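Local structure of caspase-1 subunit p19/18 (Spodoptera frugiperda, 1M72) at residues 32-38 and 69-75. The protein is a cysteine endopeptidase that probably acts in the caspase activation cascade executing apoptosis. Residues are numbered along the deposited sequence.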
ATOM      1  N   ARG C  32      -8.282 -23.102   4.914  1.00 33.90           N
ATOM      2  CA  ARG C  32      -8.074 -21.641   4.828  1.00 30.56           C
ATOM      3  C   ARG C  32      -6.560 -21.424   4.592  1.00 29.09           C
ATOM      4  O   ARG C  32      -6.132 -20.688   3.695  1.00 27.12           O
ATOM      5  CB  ARG C  32      -8.421 -20.987   6.152  1.00 31.43           C
ATOM      6  CG  ARG C  32      -8.173 -19.509   6.178  1.00 31.56           C
ATOM      7  CD  ARG C  32      -9.478 -18.732   6.047  1.00 31.99           C
ATOM      8  NE  ARG C  32     -10.019 -18.718   4.698  1.00 30.55           N
ATOM      9  CZ  ARG C  32     -11.310 -18.513   4.409  1.00 28.96           C
ATOM     10  NH1 ARG C  32     -12.224 -18.308   5.376  1.00 21.02           N
ATOM     11  NH2 ARG C  32     -11.676 -18.488   3.137  1.00 29.81           N
ATOM     12  N   GLY C  33      -5.751 -22.091   5.398  1.00 26.01           N
ATOM     13  CA  GLY C  33      -4.320 -21.927   5.258  1.00 25.93           C
ATOM     14  C   GLY C  33      -3.674 -21.655   6.613  1.00 26.38           C
ATOM     15  O   GLY C  33      -4.327 -21.559   7.658  1.00 23.07           O
ATOM     16  N   MET C  34      -2.356 -21.561   6.588  1.00 28.75           N
ATOM     17  CA  MET C  34      -1.559 -21.290   7.776  1.00 28.43           C
ATOM     18  C   MET C  34      -1.521 -19.797   8.123  1.00 29.79           C
ATOM     19  O   MET C  34      -1.489 -18.928   7.235  1.00 27.76           O
ATOM     20  CB  MET C  34      -0.127 -21.752   7.529  1.00 28.22           C
ATOM     21  CG  MET C  34      -0.001 -23.257   7.359  1.00 31.32           C
ATOM     22  SD  MET C  34       1.666 -23.803   6.975  1.00 36.51           S
ATOM     23  CE  MET C  34       2.622 -23.125   8.420  1.00 32.46           C
ATOM     24  N   ALA C  35      -1.531 -19.529   9.428  1.00 29.21           N
ATOM     25  CA  ALA C  35      -1.410 -18.185   9.988  1.00 27.34           C
ATOM     26  C   ALA C  35      -0.250 -18.297  11.002  1.00 25.95           C
ATOM     27  O   ALA C  35      -0.369 -18.955  12.042  1.00 26.38           O
ATOM     28  CB  ALA C  35      -2.693 -17.773  10.699  1.00 24.51           C
ATOM     29  N   ILE C  36       0.883 -17.680  10.693  1.00 25.37           N
ATOM     30  CA  ILE C  36       2.033 -17.746  11.599  1.00 26.71           C
ATOM     31  C   ILE C  36       2.163 -16.429  12.359  1.00 22.65           C
ATOM     32  O   ILE C  36       2.261 -15.377  11.751  1.00 19.02           O
ATOM     33  CB  ILE C  36       3.380 -17.892  10.873  1.00 28.84           C
ATOM     34  CG1 ILE C  36       3.363 -19.011   9.866  1.00 32.87           C
ATOM     35  CG2 ILE C  36       4.464 -18.125  11.896  1.00 32.88           C
ATOM     36  CD1 ILE C  36       4.702 -19.055   9.117  1.00 35.15           C
ATOM     37  N   ILE C  37       2.194 -16.502  13.678  1.00 19.99           N
ATOM     38  CA  ILE C  37       2.353 -15.293  14.466  1.00 20.25           C
ATOM     39  C   ILE C  37       3.712 -15.290  15.191  1.00 20.89           C
ATOM     40  O   ILE C  37       4.030 -16.196  15.961  1.00 21.87           O
ATOM     41  CB  ILE C  37       1.195 -15.163  15.484  1.00 16.58           C
ATOM     42  CG1 ILE C  37      -0.149 -15.097  14.726  1.00 19.50           C
ATOM     43  CG2 ILE C  37       1.395 -13.919  16.343  1.00 17.36           C
ATOM     44  CD1 ILE C  37      -1.441 -15.180  15.628  1.00 16.50           C
ATOM     45  N   PHE C  38       4.542 -14.309  14.908  1.00 21.38           N
ATOM     46  CA  PHE C  38       5.807 -14.222  15.623  1.00 20.86           C
ATOM     47  C   PHE C  38       5.589 -13.125  16.612  1.00 20.67           C
ATOM     48  O   PHE C  38       5.599 -11.951  16.277  1.00 19.72           O
ATOM     49  CB  PHE C  38       6.970 -13.873  14.701  1.00 16.67           C
ATOM     50  CG  PHE C  38       7.224 -14.913  13.675  1.00 20.30           C
ATOM     51  CD1 PHE C  38       6.602 -14.841  12.429  1.00 22.36           C
ATOM     52  CD2 PHE C  38       8.070 -15.985  13.953  1.00 24.70           C
ATOM     53  CE1 PHE C  38       6.813 -15.818  11.455  1.00 26.73           C
ATOM     54  CE2 PHE C  38       8.304 -16.983  12.996  1.00 30.29           C
ATOM     55  CZ  PHE C  38       7.671 -16.906  11.726  1.00 28.27           C
ATOM     56  N   GLY C  69     -10.958 -19.881  10.221  1.00 26.92           N
ATOM     57  CA  GLY C  69     -10.459 -21.113   9.631  1.00 26.06           C
ATOM     58  C   GLY C  69      -8.967 -21.354   9.535  1.00 28.50           C
ATOM     59  O   GLY C  69      -8.553 -22.432   9.079  1.00 28.47           O
ATOM     60  N   PHE C  70      -8.153 -20.372   9.933  1.00 27.89           N
ATOM     61  CA  PHE C  70      -6.695 -20.518   9.874  1.00 26.95           C
ATOM     62  C   PHE C  70      -6.170 -21.567  10.860  1.00 27.17           C
ATOM     63  O   PHE C  70      -6.729 -21.748  11.933  1.00 24.62           O
ATOM     64  CB  PHE C  70      -6.000 -19.166  10.196  1.00 24.36           C
ATOM     65  CG  PHE C  70      -6.038 -18.178   9.067  1.00 22.94           C
ATOM     66  CD1 PHE C  70      -7.037 -17.191   9.007  1.00 22.58           C
ATOM     67  CD2 PHE C  70      -5.091 -18.245   8.034  1.00 19.99           C
ATOM     68  CE1 PHE C  70      -7.096 -16.278   7.929  1.00 23.81           C
ATOM     69  CE2 PHE C  70      -5.145 -17.338   6.948  1.00 22.63           C
ATOM     70  CZ  PHE C  70      -6.138 -16.356   6.888  1.00 21.20           C
ATOM     71  N   LYS C  71      -5.109 -22.272  10.487  1.00 27.67           N
ATOM     72  CA  LYS C  71      -4.480 -23.193  11.417  1.00 28.35           C
ATOM     73  C   LYS C  71      -3.401 -22.235  11.979  1.00 27.18           C
ATOM     74  O   LYS C  71      -2.411 -21.931  11.309  1.00 24.37           O
ATOM     75  CB  LYS C  71      -3.806 -24.376  10.705  1.00 32.34           C
ATOM     76  CG  LYS C  71      -3.298 -25.479  11.668  1.00 39.05           C
ATOM     77  CD  LYS C  71      -2.089 -26.300  11.084  1.00 46.54           C
ATOM     78  CE  LYS C  71      -0.877 -25.364  10.743  1.00 51.77           C
ATOM     79  NZ  LYS C  71       0.424 -25.949  10.255  1.00 49.97           N
ATOM     80  N   VAL C  72      -3.602 -21.768  13.202  1.00 25.03           N
ATOM     81  CA  VAL C  72      -2.690 -20.808  13.807  1.00 27.39           C
ATOM     82  C   VAL C  72      -1.499 -21.367  14.563  1.00 31.26           C
ATOM     83  O   VAL C  72      -1.650 -22.273  15.388  1.00 32.91           O
ATOM     84  CB  VAL C  72      -3.449 -19.888  14.800  1.00 26.23           C
ATOM     85  CG1 VAL C  72      -2.480 -18.858  15.442  1.00 25.20           C
ATOM     86  CG2 VAL C  72      -4.579 -19.169  14.082  1.00 21.55           C
ATOM     87  N   THR C  73      -0.311 -20.834  14.288  1.00 31.61           N
ATOM     88  CA  THR C  73       0.870 -21.222  15.054  1.00 31.01           C
ATOM     89  C   THR C  73       1.521 -19.930  15.586  1.00 31.67           C
ATOM     90  O   THR C  73       1.885 -19.032  14.811  1.00 30.88           O
ATOM     91  CB  THR C  73       1.898 -21.974  14.214  1.00 32.97           C
ATOM     92  OG1 THR C  73       1.308 -23.158  13.685  1.00 32.96           O
ATOM     93  CG2 THR C  73       3.069 -22.382  15.071  1.00 34.10           C
ATOM     94  N   VAL C  74       1.641 -19.827  16.909  1.00 32.07           N
ATOM     95  CA  VAL C  74       2.267 -18.668  17.552  1.00 29.55           C
ATOM     96  C   VAL C  74       3.719 -19.025  17.933  1.00 31.46           C
ATOM     97  O   VAL C  74       3.925 -19.986  18.647  1.00 33.21           O
ATOM     98  CB  VAL C  74       1.538 -18.301  18.847  1.00 26.84           C
ATOM     99  CG1 VAL C  74       2.272 -17.146  19.550  1.00 27.50           C
ATOM    100  CG2 VAL C  74       0.100 -17.964  18.554  1.00 27.01           C
ATOM    101  N   PHE C  75       4.703 -18.257  17.470  1.00 29.23           N
ATOM    102  CA  PHE C  75       6.107 -18.509  17.793  1.00 29.85           C
ATOM    103  C   PHE C  75       6.563 -17.435  18.737  1.00 31.61           C
ATOM    104  O   PHE C  75       6.845 -16.297  18.316  1.00 28.70           O
ATOM    105  CB  PHE C  75       6.978 -18.476  16.543  1.00 31.17           C
ATOM    106  CG  PHE C  75       6.789 -19.650  15.678  1.00 32.28           C
ATOM    107  CD1 PHE C  75       6.005 -19.570  14.537  1.00 35.12           C
ATOM    108  CD2 PHE C  75       7.387 -20.860  16.007  1.00 33.39           C
ATOM    109  CE1 PHE C  75       5.817 -20.687  13.709  1.00 35.71           C
ATOM    110  CE2 PHE C  75       7.210 -21.979  15.199  1.00 39.06           C
ATOM    111  CZ  PHE C  75       6.421 -21.897  14.038  1.00 35.94           C
TER
HETATM  112  O   HOH W   1     -10.275 -24.066   7.438  1.00 32.43           O
HETATM  113  O   HOH W   2      -6.374 -23.925   7.452  1.00 24.54           O
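Arg32 lays its CG over the face of the Phe70 ring, 3.5 Å from the ring centroid, a CH-pi contact made by the aliphatic part of a chain whose guanidinium leads away to Asp99 and the carbonyl of Phe265. Ala35 CB, small enough to leave the ring room, meets Phe70 CD2 at 3.6 Å. Beyond them, Ile37 CD1 touches Val72 CG1 (3.8 Å), beta-branched residues suited to a strand and covered by helix 54-67, the crossover of this parallel beta-alpha-beta unit. The other face carries Ile36, whose CG2 reaches Phe75 CD1 (3.4 Å), and Phe38, its ring nearly parallel to that of Phe75 but slid aside; helix 80-92 packs there. Gly69, ending helix 54-67 in a Schellman motif with positive phi, lacks a CB that would crowd Arg32. Five backbone hydrogen bonds, from Lys71 N to Gly33 O (3.0 Å) through Phe75 N to Ile37 O (2.6 Å), fix the register, so the edge strand of the caspase sheet is held by backbone polarity and apolar packing on both faces.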